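Local coordinates for putative carboxynorspermidine decarboxylase protein (Sinorhizobium meliloti, PDB 3MT1) that probably catalyses the pyridoxal phosphate-dependent decarboxylation of carboxynorspermidine and carboxyspermidine, yielding norspermidine and spermidine, at residues R25-A30 and P208-S213; F159-N164 and G178-R183; K168-F173 and S213-A218; I200-D205 and I227-G232. All blocks are in the same frame, centred on the assembly; numbering follows the deposited sequence.

Interaction 1 of 4, residues R25-A30 and P208-S213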
loop_
_atom_site.group_PDB
_atom_site.type_symbol
_atom_site.label_atom_id
_atom_site.label_comp_id
_atom_site.label_asym_id
_atom_site.label_seq_id
_atom_site.Cartn_x
_atom_site.Cartn_y
_atom_site.Cartn_z
ATOM N N ARG B 25 2.435 30.875 13.551
ATOM C CA ARG B 25 3.829 31.018 13.940
ATOM C C ARG B 25 4.096 32.448 14.429
ATOM O O ARG B 25 4.817 32.672 15.391
ATOM C CB ARG B 25 4.749 30.720 12.755
ATOM C CG ARG B 25 4.581 29.346 12.197
ATOM C CD ARG B 25 5.452 29.043 10.968
ATOM N NE ARG B 25 6.782 29.627 11.006
ATOM C CZ ARG B 25 7.135 30.683 10.274
ATOM N NH1 ARG B 25 6.262 31.240 9.439
ATOM N NH2 ARG B 25 8.361 31.181 10.365
ATOM N N GLU B 26 3.494 33.407 13.750
ATOM C CA GLU B 26 3.715 34.808 14.024
ATOM C C GLU B 26 3.077 35.190 15.395
ATOM O O GLU B 26 3.735 35.790 16.265
ATOM C CB GLU B 26 3.107 35.578 12.845
ATOM C CG GLU B 26 3.262 37.080 12.830
ATOM C CD GLU B 26 2.230 37.728 11.884
ATOM O OE1 GLU B 26 1.721 37.013 10.974
ATOM O OE2 GLU B 26 1.931 38.936 12.039
ATOM N N LYS B 27 1.816 34.793 15.584
ATOM C CA LYS B 27 1.033 35.111 16.780
ATOM C C LYS B 27 1.516 34.371 18.006
ATOM O O LYS B 27 1.482 34.917 19.110
ATOM C CB LYS B 27 -0.438 34.764 16.569
ATOM C CG LYS B 27 -1.157 35.578 15.512
ATOM C CD LYS B 27 -0.878 37.057 15.639
ATOM C CE LYS B 27 -1.844 37.836 14.800
ATOM N NZ LYS B 27 -1.469 39.270 14.677
ATOM N N SER B 28 1.980 33.140 17.806
ATOM C CA SER B 28 2.296 32.240 18.894
ATOM C C SER B 28 3.760 32.253 19.203
ATOM O O SER B 28 4.129 32.051 20.347
ATOM C CB SER B 28 1.895 30.793 18.544
ATOM O OG SER B 28 2.545 30.352 17.356
ATOM N N GLY B 29 4.603 32.439 18.181
ATOM C CA GLY B 29 6.049 32.201 18.309
ATOM C C GLY B 29 6.378 30.712 18.336
ATOM O O GLY B 29 7.514 30.308 18.606
ATOM N N ALA B 30 5.377 29.878 18.071
ATOM C CA ALA B 30 5.590 28.446 17.998
ATOM C C ALA B 30 6.167 28.173 16.608
ATOM O O ALA B 30 5.993 28.978 15.686
ATOM C CB ALA B 30 4.294 27.700 18.230
ATOM N N PRO B 208 -10.517 28.677 15.706
ATOM C CA PRO B 208 -10.182 29.894 16.470
ATOM C C PRO B 208 -8.675 30.023 16.560
ATOM O O PRO B 208 -8.072 29.801 17.613
ATOM C CB PRO B 208 -10.797 29.642 17.847
ATOM C CG PRO B 208 -11.504 28.256 17.768
ATOM C CD PRO B 208 -10.906 27.564 16.593
ATOM N N VAL B 209 -8.091 30.388 15.425
ATOM C CA VAL B 209 -6.658 30.427 15.231
ATOM C C VAL B 209 -5.932 31.343 16.230
ATOM O O VAL B 209 -4.787 31.080 16.616
ATOM C CB VAL B 209 -6.359 30.774 13.746
ATOM C CG1 VAL B 209 -4.903 31.089 13.520
ATOM C CG2 VAL B 209 -6.751 29.590 12.858
ATOM N N ASP B 210 -6.625 32.388 16.681
ATOM C CA ASP B 210 -6.033 33.413 17.550
ATOM C C ASP B 210 -6.154 33.063 19.019
ATOM O O ASP B 210 -5.211 33.239 19.778
ATOM C CB ASP B 210 -6.657 34.768 17.263
ATOM C CG ASP B 210 -6.320 35.277 15.868
ATOM O OD1 ASP B 210 -5.121 35.565 15.598
ATOM O OD2 ASP B 210 -7.258 35.386 15.043
ATOM N N ALA B 211 -7.310 32.559 19.415
ATOM C CA ALA B 211 -7.429 31.890 20.694
ATOM C C ALA B 211 -6.332 30.803 20.835
ATOM O O ALA B 211 -5.596 30.760 21.817
ATOM C CB ALA B 211 -8.832 31.281 20.829
ATOM N N PHE B 212 -6.214 29.940 19.839
ATOM C CA PHE B 212 -5.217 28.858 19.824
ATOM C C PHE B 212 -3.748 29.332 19.903
ATOM O O PHE B 212 -2.944 28.718 20.607
ATOM C CB PHE B 212 -5.465 28.012 18.581
ATOM C CG PHE B 212 -4.384 27.046 18.256
ATOM C CD1 PHE B 212 -4.282 25.838 18.932
ATOM C CD2 PHE B 212 -3.494 27.311 17.216
ATOM C CE1 PHE B 212 -3.301 24.914 18.601
ATOM C CE2 PHE B 212 -2.502 26.399 16.888
ATOM C CZ PHE B 212 -2.413 25.187 17.579
ATOM N N SER B 213 -3.423 30.399 19.164
ATOM C CA SER B 213 -2.135 31.101 19.269
ATOM C C SER B 213 -1.873 31.631 20.668
ATOM O O SER B 213 -0.754 31.544 21.173
ATOM C CB SER B 213 -2.086 32.291 18.314
ATOM O OG SER B 213 -2.000 31.851 16.966
#
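K27 and S28 meet S213 in a close, mostly van der Waals contact between two helices on the outer layer of the barrel. The end of helix 11-28 lies against the first turns of helix 209-223. The backbones come near, with S28 CA 4.6 Å from S213 CA. S213 points its short side chain at K27. Its OG is 3.3 Å from K27 CB, and S213 CB also rests on that methylene. On the other flank S28 CB lies over S213 O at 3.8 Å. S213 OG is not spent on the neighbouring helix. With OG anti to the carbonyl carbon (chi1 -71°), it turns back and donates to V209 O at 2.9 Å. S213 N donates to the same oxygen from the opposite face of the carbonyl plane, so V209 O has two donors. With a glycine in place of S213, the gap left beside K27 CB would probably loosen the helix pair, and V209 O would be likely to keep only the backbone donor. Toward solvent, K27 bends at chi2, and its CG passes 4.0 Å from D210 OD1. K27 NZ stays 5.3 Å from D210 OD1, too far for a salt bridge, so any attraction is probably weak. That oxygen is hydrogen-bonded to H23 NE2. S28 OG bonds to V24 O and accepts A30 N at 3.0 Å. This ST turn, followed by G29 with positive phi, ends helix 11-28 ahead of strand 31-35. The pair joins neighbouring outer helices of the (beta/alpha)8 barrel where the ring of helices closes.

Interaction 2 of 4, residues F159-N164 and G178-R183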
loop_
_atom_site.group_PDB
_atom_site.type_symbol
_atom_site.label_atom_id
_atom_site.label_comp_id
_atom_site.label_asym_id
_atom_site.label_seq_id
_atom_site.Cartn_x
_atom_site.Cartn_y
_atom_site.Cartn_z
ATOM N N PHE B 159 11.099 17.488 25.080
ATOM C CA PHE B 159 10.133 16.404 25.056
ATOM C C PHE B 159 9.302 16.470 23.803
ATOM O O PHE B 159 9.072 17.547 23.240
ATOM C CB PHE B 159 9.188 16.468 26.248
ATOM C CG PHE B 159 9.856 16.299 27.574
ATOM C CD1 PHE B 159 10.672 15.204 27.824
ATOM C CD2 PHE B 159 9.641 17.214 28.580
ATOM C CE1 PHE B 159 11.280 15.042 29.051
ATOM C CE2 PHE B 159 10.242 17.055 29.825
ATOM C CZ PHE B 159 11.065 15.974 30.062
HETATM N N MSE B 160 8.863 15.295 23.371
HETATM C CA MSE B 160 7.869 15.185 22.328
HETATM C C MSE B 160 6.615 14.586 22.949
HETATM O O MSE B 160 6.716 13.668 23.756
HETATM C CB MSE B 160 8.376 14.320 21.186
HETATM C CG MSE B 160 7.404 14.280 20.035
HETATM SE SE MSE B 160 7.274 12.519 19.227
HETATM C CE MSE B 160 8.570 12.799 17.828
ATOM N N ILE B 161 5.455 15.135 22.587
ATOM C CA ILE B 161 4.148 14.627 23.021
ATOM C C ILE B 161 3.198 14.734 21.849
ATOM O O ILE B 161 2.984 15.816 21.327
ATOM C CB ILE B 161 3.551 15.454 24.201
ATOM C CG1 ILE B 161 4.219 15.101 25.526
ATOM C CG2 ILE B 161 2.062 15.225 24.339
ATOM C CD1 ILE B 161 5.403 15.997 25.845
ATOM N N HIS B 162 2.639 13.620 21.415
ATOM C CA HIS B 162 1.755 13.634 20.267
ATOM C C HIS B 162 0.552 12.758 20.613
ATOM O O HIS B 162 0.563 11.527 20.446
ATOM C CB HIS B 162 2.508 13.179 19.006
ATOM C CG HIS B 162 1.643 13.033 17.788
ATOM N ND1 HIS B 162 1.433 14.056 16.891
ATOM C CD2 HIS B 162 0.954 11.968 17.306
ATOM C CE1 HIS B 162 0.645 13.636 15.917
ATOM N NE2 HIS B 162 0.339 12.372 16.145
ATOM N N ASN B 163 -0.469 13.416 21.161
ATOM C CA ASN B 163 -1.728 12.763 21.512
ATOM C C ASN B 163 -2.864 13.025 20.519
ATOM O O ASN B 163 -3.618 12.100 20.176
ATOM C CB ASN B 163 -2.162 13.143 22.927
ATOM C CG ASN B 163 -1.995 14.614 23.202
ATOM O OD1 ASN B 163 -1.202 15.283 22.543
ATOM N ND2 ASN B 163 -2.734 15.134 24.189
ATOM N N ASN B 164 -2.995 14.263 20.054
ATOM C CA ASN B 164 -4.130 14.629 19.202
ATOM C C ASN B 164 -4.181 13.847 17.906
ATOM O O ASN B 164 -3.158 13.355 17.431
ATOM C CB ASN B 164 -4.139 16.127 18.933
ATOM C CG ASN B 164 -4.081 16.919 20.200
ATOM O OD1 ASN B 164 -5.113 17.317 20.743
ATOM N ND2 ASN B 164 -2.875 17.114 20.719
ATOM N N GLY B 178 -4.051 20.715 28.851
ATOM C CA GLY B 178 -4.232 20.865 30.284
ATOM C C GLY B 178 -3.765 19.638 31.034
ATOM O O GLY B 178 -3.042 19.761 32.016
ATOM N N GLU B 179 -4.168 18.455 30.567
ATOM C CA GLU B 179 -3.759 17.189 31.199
ATOM C C GLU B 179 -2.266 16.901 31.026
ATOM O O GLU B 179 -1.674 16.144 31.812
ATOM C CB GLU B 179 -4.632 15.993 30.749
ATOM C CG GLU B 179 -5.709 15.611 31.818
ATOM C CD GLU B 179 -6.656 14.469 31.401
ATOM O OE1 GLU B 179 -6.914 14.288 30.181
ATOM O OE2 GLU B 179 -7.148 13.762 32.310
ATOM N N ILE B 180 -1.669 17.524 30.012
ATOM C CA ILE B 180 -0.220 17.471 29.793
ATOM C C ILE B 180 0.587 18.196 30.906
ATOM O O ILE B 180 1.595 17.675 31.402
ATOM C CB ILE B 180 0.122 18.009 28.396
ATOM C CG1 ILE B 180 -0.266 16.970 27.343
ATOM C CG2 ILE B 180 1.605 18.415 28.292
ATOM C CD1 ILE B 180 -0.160 17.459 25.886
ATOM N N GLU B 181 0.123 19.379 31.304
ATOM C CA GLU B 181 0.747 20.144 32.393
ATOM C C GLU B 181 0.725 19.387 33.723
ATOM O O GLU B 181 1.714 19.342 34.436
ATOM C CB GLU B 181 0.080 21.527 32.536
ATOM C CG GLU B 181 0.244 22.420 31.275
ATOM C CD GLU B 181 -0.320 23.836 31.432
ATOM O OE1 GLU B 181 -1.190 24.211 30.608
ATOM O OE2 GLU B 181 0.120 24.574 32.359
ATOM N N GLU B 182 -0.406 18.764 34.020
ATOM C CA GLU B 182 -0.613 18.057 35.274
ATOM C C GLU B 182 0.250 16.805 35.401
ATOM O O GLU B 182 0.699 16.473 36.496
ATOM C CB GLU B 182 -2.089 17.708 35.418
ATOM C CG GLU B 182 -2.998 18.864 35.018
ATOM C CD GLU B 182 -4.402 18.756 35.592
ATOM O OE1 GLU B 182 -5.195 17.908 35.112
ATOM O OE2 GLU B 182 -4.713 19.543 36.512
ATOM N N ARG B 183 0.482 16.112 34.289
ATOM C CA ARG B 183 1.339 14.924 34.308
ATOM C C ARG B 183 2.836 15.238 34.222
ATOM O O ARG B 183 3.647 14.523 34.814
ATOM C CB ARG B 183 0.922 13.893 33.237
ATOM C CG ARG B 183 0.012 12.757 33.762
ATOM C CD ARG B 183 -0.539 11.927 32.612
ATOM N NE ARG B 183 -0.971 10.586 33.012
ATOM C CZ ARG B 183 -2.159 10.290 33.554
ATOM N NH1 ARG B 183 -3.069 11.237 33.779
ATOM N NH2 ARG B 183 -2.444 9.030 33.879
#
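I161 and N163 reach across to one residue, I180, which points inward from helix 170-190. The segment 159-164 starts in a barrel strand. F159 is bonded through its backbone to W193 and S195, and its ring packs on L187 further along the same helix. I161 follows and makes the tightest contact. Its CG2 methyl meets I180 CD1 at 3.5 Å, and I180 CG1 is 4.2 Å from I161 CG2. The backbones stay well apart, with I161 CA 8.5 Å from I180 CA, so the side chains span the gap. The two side chains slide past each other in opposite directions. I161 CG2 stands anti to the backbone N while CG1 takes the place beside it (chi1 -77°), so the gamma methyl is the branch offered to the helix. I161 also rests on L120 and P122. N163 turns back toward the helix. I180 CD1 lies 3.9 Å from N163 ND2 and 4.1 Å from N163 OD1, so one methyl touches both ends of the amide. I180 reaches both partners because its chain is extended at chi2 (172°). The contact lies inside a beta-alpha-beta unit, where helix 170-190 packs back on the chain leaving strand 158-160 before the chain enters strand 193-195. This is the repeating element of a (beta/alpha)8 barrel.

Interaction 3 of 4, residues K168-F173 and S213-A218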
loop_
_atom_site.group_PDB
_atom_site.type_symbol
_atom_site.label_atom_id
_atom_site.label_comp_id
_atom_site.label_asym_id
_atom_site.label_seq_id
_atom_site.Cartn_x
_atom_site.Cartn_y
_atom_site.Cartn_z
ATOM N N LYS B 168 -10.234 18.639 15.638
ATOM C CA LYS B 168 -10.807 19.692 14.833
ATOM C C LYS B 168 -11.462 20.731 15.745
ATOM O O LYS B 168 -12.029 21.718 15.271
ATOM C CB LYS B 168 -11.838 19.037 13.896
ATOM C CG LYS B 168 -12.367 19.857 12.703
ATOM C CD LYS B 168 -13.074 18.948 11.679
ATOM C CE LYS B 168 -12.039 18.251 10.796
ATOM N NZ LYS B 168 -12.667 17.502 9.660
ATOM N N ASP B 169 -11.361 20.513 17.059
ATOM C CA ASP B 169 -12.017 21.376 18.047
ATOM C C ASP B 169 -11.023 21.967 19.044
ATOM O O ASP B 169 -10.254 21.234 19.689
ATOM C CB ASP B 169 -13.080 20.588 18.789
ATOM C CG ASP B 169 -13.953 21.456 19.644
ATOM O OD1 ASP B 169 -14.949 21.993 19.112
ATOM O OD2 ASP B 169 -13.656 21.577 20.852
ATOM N N PHE B 170 -11.026 23.293 19.159
ATOM C CA PHE B 170 -10.031 23.952 19.985
ATOM C C PHE B 170 -10.214 23.607 21.449
ATOM O O PHE B 170 -9.229 23.351 22.161
ATOM C CB PHE B 170 -10.096 25.453 19.826
ATOM C CG PHE B 170 -9.321 26.192 20.872
ATOM C CD1 PHE B 170 -7.922 26.107 20.906
ATOM C CD2 PHE B 170 -9.981 26.957 21.823
ATOM C CE1 PHE B 170 -7.194 26.765 21.875
ATOM C CE2 PHE B 170 -9.260 27.651 22.805
ATOM C CZ PHE B 170 -7.861 27.553 22.830
ATOM N N GLY B 171 -11.478 23.610 21.888
ATOM C CA GLY B 171 -11.835 23.247 23.246
ATOM C C GLY B 171 -11.190 21.937 23.679
ATOM O O GLY B 171 -10.660 21.854 24.808
ATOM N N LEU B 172 -11.220 20.924 22.790
ATOM C CA LEU B 172 -10.673 19.600 23.101
ATOM C C LEU B 172 -9.171 19.620 23.191
ATOM O O LEU B 172 -8.610 19.035 24.123
ATOM C CB LEU B 172 -11.114 18.529 22.099
ATOM C CG LEU B 172 -10.359 17.191 22.227
ATOM C CD1 LEU B 172 -10.681 16.451 23.526
ATOM C CD2 LEU B 172 -10.618 16.293 21.021
ATOM N N PHE B 173 -8.523 20.270 22.220
ATOM C CA PHE B 173 -7.080 20.523 22.306
ATOM C C PHE B 173 -6.744 21.238 23.623
ATOM O O PHE B 173 -5.804 20.856 24.340
ATOM C CB PHE B 173 -6.550 21.344 21.116
ATOM C CG PHE B 173 -5.153 21.858 21.330
ATOM C CD1 PHE B 173 -4.061 20.997 21.269
ATOM C CD2 PHE B 173 -4.923 23.196 21.652
ATOM C CE1 PHE B 173 -2.772 21.461 21.497
ATOM C CE2 PHE B 173 -3.616 23.673 21.883
ATOM C CZ PHE B 173 -2.549 22.801 21.805
ATOM N N SER B 213 -3.423 30.399 19.164
ATOM C CA SER B 213 -2.135 31.101 19.269
ATOM C C SER B 213 -1.873 31.631 20.668
ATOM O O SER B 213 -0.754 31.544 21.173
ATOM C CB SER B 213 -2.086 32.291 18.314
ATOM O OG SER B 213 -2.000 31.851 16.966
ATOM N N ALA B 214 -2.918 32.183 21.280
ATOM C CA ALA B 214 -2.829 32.774 22.614
ATOM C C ALA B 214 -2.607 31.690 23.661
ATOM O O ALA B 214 -1.901 31.887 24.643
ATOM C CB ALA B 214 -4.084 33.544 22.916
ATOM N N ARG B 215 -3.213 30.535 23.441
ATOM C CA ARG B 215 -3.039 29.411 24.340
ATOM C C ARG B 215 -1.616 28.831 24.198
ATOM O O ARG B 215 -1.031 28.371 25.187
ATOM C CB ARG B 215 -4.124 28.351 24.079
ATOM C CG ARG B 215 -4.006 27.112 24.935
ATOM C CD ARG B 215 -4.305 27.413 26.415
ATOM N NE ARG B 215 -4.136 26.240 27.292
ATOM C CZ ARG B 215 -3.039 25.992 28.011
ATOM N NH1 ARG B 215 -1.997 26.811 27.958
ATOM N NH2 ARG B 215 -2.978 24.922 28.783
ATOM N N LEU B 216 -1.083 28.858 22.969
ATOM C CA LEU B 216 0.284 28.455 22.691
ATOM C C LEU B 216 1.264 29.390 23.408
ATOM O O LEU B 216 2.189 28.928 24.088
ATOM C CB LEU B 216 0.545 28.391 21.171
ATOM C CG LEU B 216 -0.139 27.265 20.340
ATOM C CD1 LEU B 216 0.165 27.314 18.860
ATOM C CD2 LEU B 216 0.197 25.903 20.858
ATOM N N ARG B 217 1.033 30.701 23.288
ATOM C CA ARG B 217 1.854 31.692 23.973
ATOM C C ARG B 217 1.979 31.409 25.472
ATOM O O ARG B 217 3.080 31.433 26.030
ATOM C CB ARG B 217 1.303 33.104 23.760
ATOM C CG ARG B 217 1.874 33.838 22.548
ATOM C CD ARG B 217 2.418 35.236 22.891
ATOM N NE ARG B 217 2.952 35.888 21.694
ATOM C CZ ARG B 217 4.192 35.736 21.227
ATOM N NH1 ARG B 217 5.066 34.960 21.852
ATOM N NH2 ARG B 217 4.572 36.357 20.118
ATOM N N ALA B 218 0.843 31.138 26.107
ATOM C CA ALA B 218 0.782 30.992 27.564
ATOM C C ALA B 218 1.520 29.734 28.062
ATOM O O ALA B 218 2.158 29.736 29.120
ATOM C CB ALA B 218 -0.655 31.009 28.030
#
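The F170 ring turns an edge to R215. R215 CB lies near the ring plane, 4.0 Å from F170 CZ and almost as near CE1. The guanidinium plane of R215 stands 86° from the ring plane, but the contact is made by CB and not by the guanidinium group. The F173 ring meets L216 obliquely, with F173 CZ 4.2 Å from L216 CD2. It also packs edge-to-face with F212, one turn before L216. Both phenylalanines have CG anti to the backbone N, and this carries the rings across to the next helix. The two helices are neighbours in the outer layer of the (beta/alpha)8 barrel. Helix 170-190 follows its sixth strand and helix 209-223 its seventh. L216 lies deeper between them and also touches V24 and S28 of helix 11-28. R215 uses its aliphatic base against F170 and sends its charge elsewhere. The chain bends at chi2, and R215 NE and NH2 then form salt bridges with D174 OD1 and E181 OE1 respectively. Two acidic residues of helix 170-190 thus probably neutralise the arginine and fix the rotation of its planar end. The start of that helix is capped by D169 at the N-cap position. D169 OD2 accepts L172 N at 3.2 Å, through its anti lone pair and with an N-H...O angle of 142°.

Interaction 4 of 4, residues I200-D205 and I227-G232. With SO4 (sulfate ion), chain D.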
loop_
_atom_site.group_PDB
_atom_site.type_symbol
_atom_site.label_atom_id
_atom_site.label_comp_id
_atom_site.label_asym_id
_atom_site.label_seq_id
_atom_site.Cartn_x
_atom_site.Cartn_y
_atom_site.Cartn_z
ATOM N N ILE B 200 -3.712 18.205 14.930
ATOM C CA ILE B 200 -4.485 19.405 15.336
ATOM C C ILE B 200 -4.887 20.211 14.109
ATOM O O ILE B 200 -4.016 20.788 13.442
ATOM C CB ILE B 200 -3.685 20.381 16.325
ATOM C CG1 ILE B 200 -2.881 19.621 17.389
ATOM C CG2 ILE B 200 -4.643 21.424 16.987
ATOM C CD1 ILE B 200 -1.715 20.448 17.978
ATOM N N HIS B 201 -6.186 20.300 13.846
ATOM C CA HIS B 201 -6.675 20.869 12.578
ATOM C C HIS B 201 -6.905 22.371 12.643
ATOM O O HIS B 201 -8.038 22.849 12.446
ATOM C CB HIS B 201 -7.936 20.125 12.110
ATOM C CG HIS B 201 -8.012 19.944 10.627
ATOM N ND1 HIS B 201 -8.782 20.751 9.812
ATOM C CD2 HIS B 201 -7.397 19.057 9.806
ATOM C CE1 HIS B 201 -8.655 20.356 8.558
ATOM N NE2 HIS B 201 -7.812 19.333 8.527
ATOM N N PHE B 202 -5.823 23.115 12.925
ATOM C CA PHE B 202 -5.914 24.568 13.084
ATOM C C PHE B 202 -5.979 25.382 11.796
ATOM O O PHE B 202 -6.235 26.582 11.840
ATOM C CB PHE B 202 -4.844 25.116 14.021
ATOM C CG PHE B 202 -3.453 24.863 13.566
ATOM C CD1 PHE B 202 -2.788 25.802 12.775
ATOM C CD2 PHE B 202 -2.796 23.695 13.935
ATOM C CE1 PHE B 202 -1.495 25.584 12.354
ATOM C CE2 PHE B 202 -1.495 23.456 13.506
ATOM C CZ PHE B 202 -0.836 24.411 12.710
ATOM N N THR B 203 -5.756 24.726 10.666
ATOM C CA THR B 203 -5.921 25.324 9.339
ATOM C C THR B 203 -7.347 25.149 8.781
ATOM O O THR B 203 -7.638 25.582 7.660
ATOM C CB THR B 203 -4.913 24.717 8.285
ATOM O OG1 THR B 203 -5.090 23.294 8.197
ATOM C CG2 THR B 203 -3.458 25.027 8.644
ATOM N N GLY B 204 -8.234 24.510 9.535
ATOM C CA GLY B 204 -9.601 24.372 9.071
ATOM C C GLY B 204 -10.293 25.723 9.004
ATOM O O GLY B 204 -9.944 26.666 9.733
ATOM N N ASP B 205 -11.271 25.853 8.121
ATOM C CA ASP B 205 -12.005 27.112 8.084
ATOM C C ASP B 205 -12.749 27.205 9.418
ATOM O O ASP B 205 -13.264 26.189 9.897
ATOM C CB ASP B 205 -12.964 27.166 6.883
ATOM C CG ASP B 205 -12.241 27.051 5.534
ATOM O OD1 ASP B 205 -11.009 27.312 5.450
ATOM O OD2 ASP B 205 -12.915 26.691 4.543
ATOM N N ILE B 227 7.958 26.021 21.480
ATOM C CA ILE B 227 6.976 25.063 21.037
ATOM C C ILE B 227 7.204 24.718 19.578
ATOM O O ILE B 227 7.484 25.584 18.748
ATOM C CB ILE B 227 5.525 25.549 21.272
ATOM C CG1 ILE B 227 5.218 25.605 22.767
ATOM C CG2 ILE B 227 4.504 24.587 20.613
ATOM C CD1 ILE B 227 3.855 26.180 23.066
ATOM N N TYR B 228 7.112 23.423 19.307
ATOM C CA TYR B 228 7.013 22.870 17.949
ATOM C C TYR B 228 5.636 22.274 17.688
ATOM O O TYR B 228 5.070 21.580 18.533
ATOM C CB TYR B 228 8.084 21.829 17.712
ATOM C CG TYR B 228 9.429 22.465 17.640
ATOM C CD1 TYR B 228 9.941 22.936 16.425
ATOM C CD2 TYR B 228 10.189 22.617 18.787
ATOM C CE1 TYR B 228 11.197 23.528 16.358
ATOM C CE2 TYR B 228 11.439 23.207 18.737
ATOM C CZ TYR B 228 11.940 23.670 17.535
ATOM O OH TYR B 228 13.183 24.278 17.537
ATOM N N LEU B 229 5.098 22.583 16.523
ATOM C CA LEU B 229 3.930 21.930 16.028
ATOM C C LEU B 229 4.412 21.056 14.886
ATOM O O LEU B 229 5.371 21.421 14.190
ATOM C CB LEU B 229 2.942 22.960 15.534
ATOM C CG LEU B 229 2.265 23.871 16.557
ATOM C CD1 LEU B 229 1.468 24.915 15.828
ATOM C CD2 LEU B 229 1.354 23.110 17.523
ATOM N N GLU B 230 3.759 19.902 14.699
ATOM C CA GLU B 230 4.094 18.980 13.597
ATOM C C GLU B 230 2.909 18.791 12.658
ATOM O O GLU B 230 2.366 17.695 12.539
ATOM C CB GLU B 230 4.468 17.624 14.154
ATOM C CG GLU B 230 5.800 17.517 14.855
ATOM C CD GLU B 230 5.957 16.171 15.588
ATOM O OE1 GLU B 230 5.449 15.120 15.092
ATOM O OE2 GLU B 230 6.588 16.154 16.675
ATOM N N PRO B 231 2.465 19.857 11.991
ATOM C CA PRO B 231 1.255 19.575 11.205
ATOM C C PRO B 231 1.486 18.677 9.991
ATOM O O PRO B 231 2.245 19.037 9.087
ATOM C CB PRO B 231 0.855 20.959 10.713
ATOM C CG PRO B 231 2.204 21.756 10.699
ATOM C CD PRO B 231 2.874 21.279 11.929
ATOM N N GLY B 232 0.799 17.538 9.948
ATOM C CA GLY B 232 0.737 16.726 8.727
ATOM C C GLY B 232 -0.464 17.124 7.886
ATOM O O GLY B 232 -0.410 18.031 7.040
HETATM S S SO4 D . -1.176 14.502 11.275
HETATM O O1 SO4 D . -2.311 13.930 11.986
HETATM O O2 SO4 D . -1.309 14.304 9.843
HETATM O O3 SO4 D . -1.220 15.936 11.583
HETATM O O4 SO4 D . 0.096 13.946 11.757
#
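Sulfate O3 accepts the backbone N of G232 at 3.1 Å, with an N-H...O angle of 147°. The ion is also bonded by E233 N, G199 N and Y324 OH. Three backbone amides and a hydroxyl therefore surround it, and G232 has no side chain to crowd it. Behind this polar site the two segments meet through carbon alone, at I200, F202, L229 and P231. L229 divides its branches between two partners. Its CD1 meets the far end of the F202 ring, 3.9 Å from F202 CZ, while its CD2 lies 4.1 Å from I200 CD1. I200 and L229 cross at about a right angle. F202 and L229 approach from opposite directions. The F202 ring stands with CG between the backbone N and the carbonyl carbon (chi1 61°), which turns it inward from the type I turn H201-G204. P231 CB completes the contact, 4.3 Å from F202 CZ. Both P231 and L229 meet the ring obliquely. F212 packs against the F202 ring, with the two planes at about 20°. V24 and L216 close on L229 from the outer helices. All four contact residues are buried. The loop after the seventh strand packs on the end of the eighth strand and the turn after it, beside an anion site. The sulfate, probably from the crystallisation liquor, sits in a place consistent with that of the cofactor phosphate in class-II decarboxylases, and the predicted substrate-binding E233 is close by.

Overall arrangement
Interactions 1, 3 and 4 lie side by side, while interaction 2 sits further round the barrel. Interactions 1 and 3 share helix 209-223 and S213, each joining it to a different neighbouring helix. Both are only partly buried. Interactions 2 and 3 share helix 170-190, and the salt bridge between E181 and R215 runs between them. Interaction 2 is buried between the chain leaving strand 158-160 and helix 170-190. Interaction 4 is the most central, about 10 Å from the chain centre to its own centre against about 20 Å for the others. The helix contacts mix apolar packing with charged groups at their solvent-facing edges. Interaction 4 is wholly apolar across its segments but borders the anion site.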